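Local coordinates for uncharacterized protein (PDB 5BMT), which is of unknown function but probably contains an OB-type domain of a lipoprotein family, in a mostly beta chain with an immunoglobulin-like fold, at residues L34-A37 with T38-N41; P43-R46 with A47-V51. One frame throughout, in Å; residues are numbered along the deposited sequence.

Contact 1. Residues L34-A37 with T38-N41; sequences LYVA and TIAN. With EDO (1,2-ethanediol), chain F.
The Tyr35 ring comes obliquely to the methyl of Ala40, CE1 lying 3.8 Å from Ala40 CB, while the backbone N of Ala37 sits over one face of the ring, offset toward its rim. The phenol reaches this place because CG stands anti to the backbone N (chi1 176°), which carries the ring forward along the chain to the short helix; Arg23 adds a cation-pi contact. The second flat group, the amide of Asn41, turns its nitrogen back to the start of the turn: ND2 donates to the carbonyl O of Ala37 at 2.9 Å, with the oxygen a little out of the amide plane and the donor tilted 34° from the carbonyl plane. The backbone N of Asn41 makes a weak bond to the same oxygen at 3.2 Å. One residue back, Ala40 N gives the straighter helical bond to Val36 O, 3.0 Å long with an N-H...O angle of 157°. On the side facing the sheet, Val36 and Ile39 pack aliphatic to aliphatic: Val36 CG1 lies 3.8 Å from Ile39 CD1 and also passes 3.5 Å from Thr38 OG1. Val36 continues onto Ala75 and Ile39 onto Ala79, both of strand 73-79. At the far side of the turn, O1 of an ethanediol donates to Ala40 O at 2.7 Å. Chemically this is a short, weakly bonded helical turn that follows strand 34-35 in the chain: two consecutive carbonyls, of Val36 and Ala37, receive its bonds, the second reinforced by a side-chain amide, while the apolar residues tie the turn to the sheet.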
# COMPACT_ATOMS: atom_id res chain seq x y z
N LEU A 34 13.33 9.96 6.97
CA LEU A 34 14.18 9.62 8.10
C LEU A 34 15.42 8.90 7.68
O LEU A 34 15.37 8.04 6.81
CB LEU A 34 13.43 8.67 9.05
CG LEU A 34 12.06 9.17 9.53
CD1 LEU A 34 11.39 8.10 10.35
CD2 LEU A 34 12.20 10.46 10.32
N TYR A 35 16.53 9.20 8.38
CA TYR A 35 17.75 8.42 8.26
C TYR A 35 17.82 7.51 9.46
O TYR A 35 17.95 7.98 10.60
CB TYR A 35 19.00 9.29 8.15
CG TYR A 35 20.26 8.47 8.12
CD1 TYR A 35 20.52 7.59 7.06
CD2 TYR A 35 21.16 8.49 9.18
CE1 TYR A 35 21.68 6.82 7.03
CE2 TYR A 35 22.30 7.70 9.18
CZ TYR A 35 22.56 6.87 8.10
OH TYR A 35 23.71 6.12 8.10
N VAL A 36 17.76 6.20 9.21
CA VAL A 36 17.90 5.18 10.24
C VAL A 36 19.15 4.37 9.86
O VAL A 36 19.09 3.61 8.89
CB VAL A 36 16.65 4.29 10.41
CG1 VAL A 36 16.84 3.28 11.55
CG2 VAL A 36 15.39 5.13 10.66
N ALA A 37 20.28 4.60 10.55
CA ALA A 37 21.57 3.98 10.18
C ALA A 37 21.50 2.46 10.15
O ALA A 37 22.05 1.85 9.22
CB ALA A 37 22.65 4.42 11.14
N THR A 38 20.80 1.84 11.11
CA THR A 38 20.70 0.37 11.12
C THR A 38 20.00 -0.14 9.85
O THR A 38 20.51 -1.07 9.21
CB THR A 38 20.00 -0.11 12.40
OG1 THR A 38 18.71 0.49 12.52
CG2 THR A 38 20.85 0.12 13.64
N ILE A 39 18.90 0.52 9.40
CA ILE A 39 18.23 0.10 8.18
C ILE A 39 19.10 0.34 6.96
O ILE A 39 19.15 -0.51 6.06
CB ILE A 39 16.87 0.84 8.07
CG1 ILE A 39 15.94 0.36 9.24
CG2 ILE A 39 16.22 0.66 6.68
CD1 ILE A 39 14.55 1.16 9.39
N ALA A 40 19.83 1.47 6.92
CA ALA A 40 20.68 1.79 5.77
C ALA A 40 21.80 0.79 5.57
O ALA A 40 22.38 0.74 4.48
CB ALA A 40 21.29 3.17 5.95
N ASN A 41 22.15 0.02 6.62
CA ASN A 41 23.25 -0.94 6.53
C ASN A 41 22.75 -2.38 6.58
O ASN A 41 23.56 -3.29 6.75
CB ASN A 41 24.25 -0.67 7.66
CG ASN A 41 25.07 0.55 7.38
OD1 ASN A 41 25.99 0.52 6.55
ND2 ASN A 41 24.73 1.65 8.02
C1 EDO F . 20.20 -1.11 2.73
O1 EDO F . 21.60 -0.98 2.52
C2 EDO F . 19.46 -0.55 1.50
O2 EDO F . 19.81 -1.34 0.39

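Contact 2. Residues P43-R46 with A47-V51; sequences PTYR and AGDCV. With EDO (1,2-ethanediol), chain F.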
# COMPACT_ATOMS: atom_id res chain seq x y z
N PRO A 43 21.29 -5.68 4.86
CA PRO A 43 21.11 -6.27 3.52
C PRO A 43 19.74 -6.90 3.28
O PRO A 43 19.48 -7.34 2.15
CB PRO A 43 22.23 -7.30 3.42
CG PRO A 43 22.54 -7.65 4.83
CD PRO A 43 22.29 -6.42 5.66
N THR A 44 18.85 -6.88 4.28
CA THR A 44 17.47 -7.35 4.08
C THR A 44 16.73 -6.41 3.11
O THR A 44 15.74 -6.80 2.49
CB THR A 44 16.74 -7.34 5.45
OG1 THR A 44 17.40 -8.26 6.34
CG2 THR A 44 15.26 -7.70 5.36
N TYR A 45 17.15 -5.14 3.04
CA TYR A 45 16.41 -4.13 2.29
C TYR A 45 17.07 -3.64 1.02
O TYR A 45 18.30 -3.65 0.88
CB TYR A 45 16.19 -2.90 3.20
CG TYR A 45 15.52 -3.25 4.51
CD1 TYR A 45 14.23 -3.77 4.53
CD2 TYR A 45 16.21 -3.15 5.71
CE1 TYR A 45 13.63 -4.17 5.72
CE2 TYR A 45 15.62 -3.53 6.92
CZ TYR A 45 14.32 -4.04 6.91
OH TYR A 45 13.75 -4.44 8.09
N ARG A 46 16.22 -3.19 0.10
CA ARG A 46 16.72 -2.51 -1.07
C ARG A 46 15.75 -1.39 -1.44
O ARG A 46 14.57 -1.40 -1.06
CB ARG A 46 17.08 -3.43 -2.24
CG ARG A 46 15.94 -4.08 -2.98
CD ARG A 46 16.46 -4.99 -4.09
NE ARG A 46 16.91 -4.23 -5.27
CZ ARG A 46 17.49 -4.77 -6.34
NH1 ARG A 46 17.72 -6.07 -6.41
NH2 ARG A 46 17.85 -3.99 -7.36
N ALA A 47 16.29 -0.39 -2.13
CA ALA A 47 15.48 0.76 -2.53
C ALA A 47 14.25 0.28 -3.30
O ALA A 47 14.34 -0.62 -4.14
CB ALA A 47 16.33 1.69 -3.41
N GLY A 48 13.11 0.85 -2.93
CA GLY A 48 11.82 0.49 -3.50
C GLY A 48 11.00 -0.42 -2.61
O GLY A 48 9.81 -0.60 -2.85
N ASP A 49 11.63 -1.03 -1.60
CA ASP A 49 10.90 -1.89 -0.68
C ASP A 49 9.97 -1.09 0.19
O ASP A 49 10.27 0.04 0.57
CB ASP A 49 11.87 -2.63 0.27
CG ASP A 49 12.65 -3.78 -0.35
OD1 ASP A 49 12.33 -4.18 -1.48
OD2 ASP A 49 13.57 -4.30 0.32
N CYS A 50 8.87 -1.72 0.58
CA CYS A 50 7.95 -1.16 1.57
C CYS A 50 8.09 -1.95 2.83
O CYS A 50 8.25 -3.18 2.80
CB CYS A 50 6.52 -1.23 1.07
SG CYS A 50 6.17 -0.10 -0.28
N VAL A 51 8.01 -1.27 3.97
CA VAL A 51 8.13 -1.92 5.28
C VAL A 51 7.17 -1.28 6.24
O VAL A 51 6.68 -0.17 5.98
CB VAL A 51 9.60 -1.80 5.84
CG1 VAL A 51 10.62 -2.49 4.92
CG2 VAL A 51 9.99 -0.33 6.09
C1 EDO F . 20.20 -1.11 2.73
O1 EDO F . 21.60 -0.98 2.52
C2 EDO F . 19.46 -0.55 1.50
O2 EDO F . 19.81 -1.34 0.39
O HOH W 1 14.74 -6.60 -0.28
O HOH W 2 16.60 -1.46 -5.59
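Asp49 and Arg46 grip each other twice through their backbones and one carboxylate. Arg46 N donates to Asp49 OD2 at 2.9 Å, reaching that oxygen from well above the carboxylate plane (62° out of it), and Asp49 N returns a bond to Arg46 O at 3.0 Å, closing a type II beta turn. With CG beside its own backbone N (chi1 -75°), Asp49 folds the carboxylate back over the start of the turn. Water 1 donates to Asp49 OD2 as well, at 2.6 Å, and to Thr44 O, while OD1 forms a salt bridge with Lys85. An alanine in place of Asp49 would probably leave Arg46 N and the ammonium of Lys85 without their carboxylate partner and let the loop before the turn shift. In one of the two modelled positions of the Arg46 side chain, water 2 bridges NE to Ala47 O; for the other the bridge is doubtful. Gly48 takes the third position of the turn with a positive phi of 101°, where a side chain would jam against the preceding carbonyl. Farther out, Tyr45 and Val51 cross at about a right angle, Tyr45 CE1 lying 3.5 Å from Val51 CG1, and Tyr45 OH bonds to Ser80 O. The turn thus leads from the loop after helix 37-40 into strand 50-57: Gly48, Asp49 and Val51 make backbone bonds to strand 10-18, while Tyr45 and Val51 both pack on Ala79 of strand 73-79.

Contact 1 and contact 2 follow one another along the chain, their centres about 11 Å apart, and meet directly where Ile39 CG2 packs 3.9 Å from Tyr45 CD2. Both contacts pack on Ala79 of strand 73-79, and so reach the same five-stranded sheet of the probable OB-type domain. One ethanediol, probably from the crystallisation liquor, spans them with its two hydroxyls, bonding the carbonyls of Ala40 and Tyr45; it marks a spot where a small polar molecule can settle and is no evidence of a natural ligand.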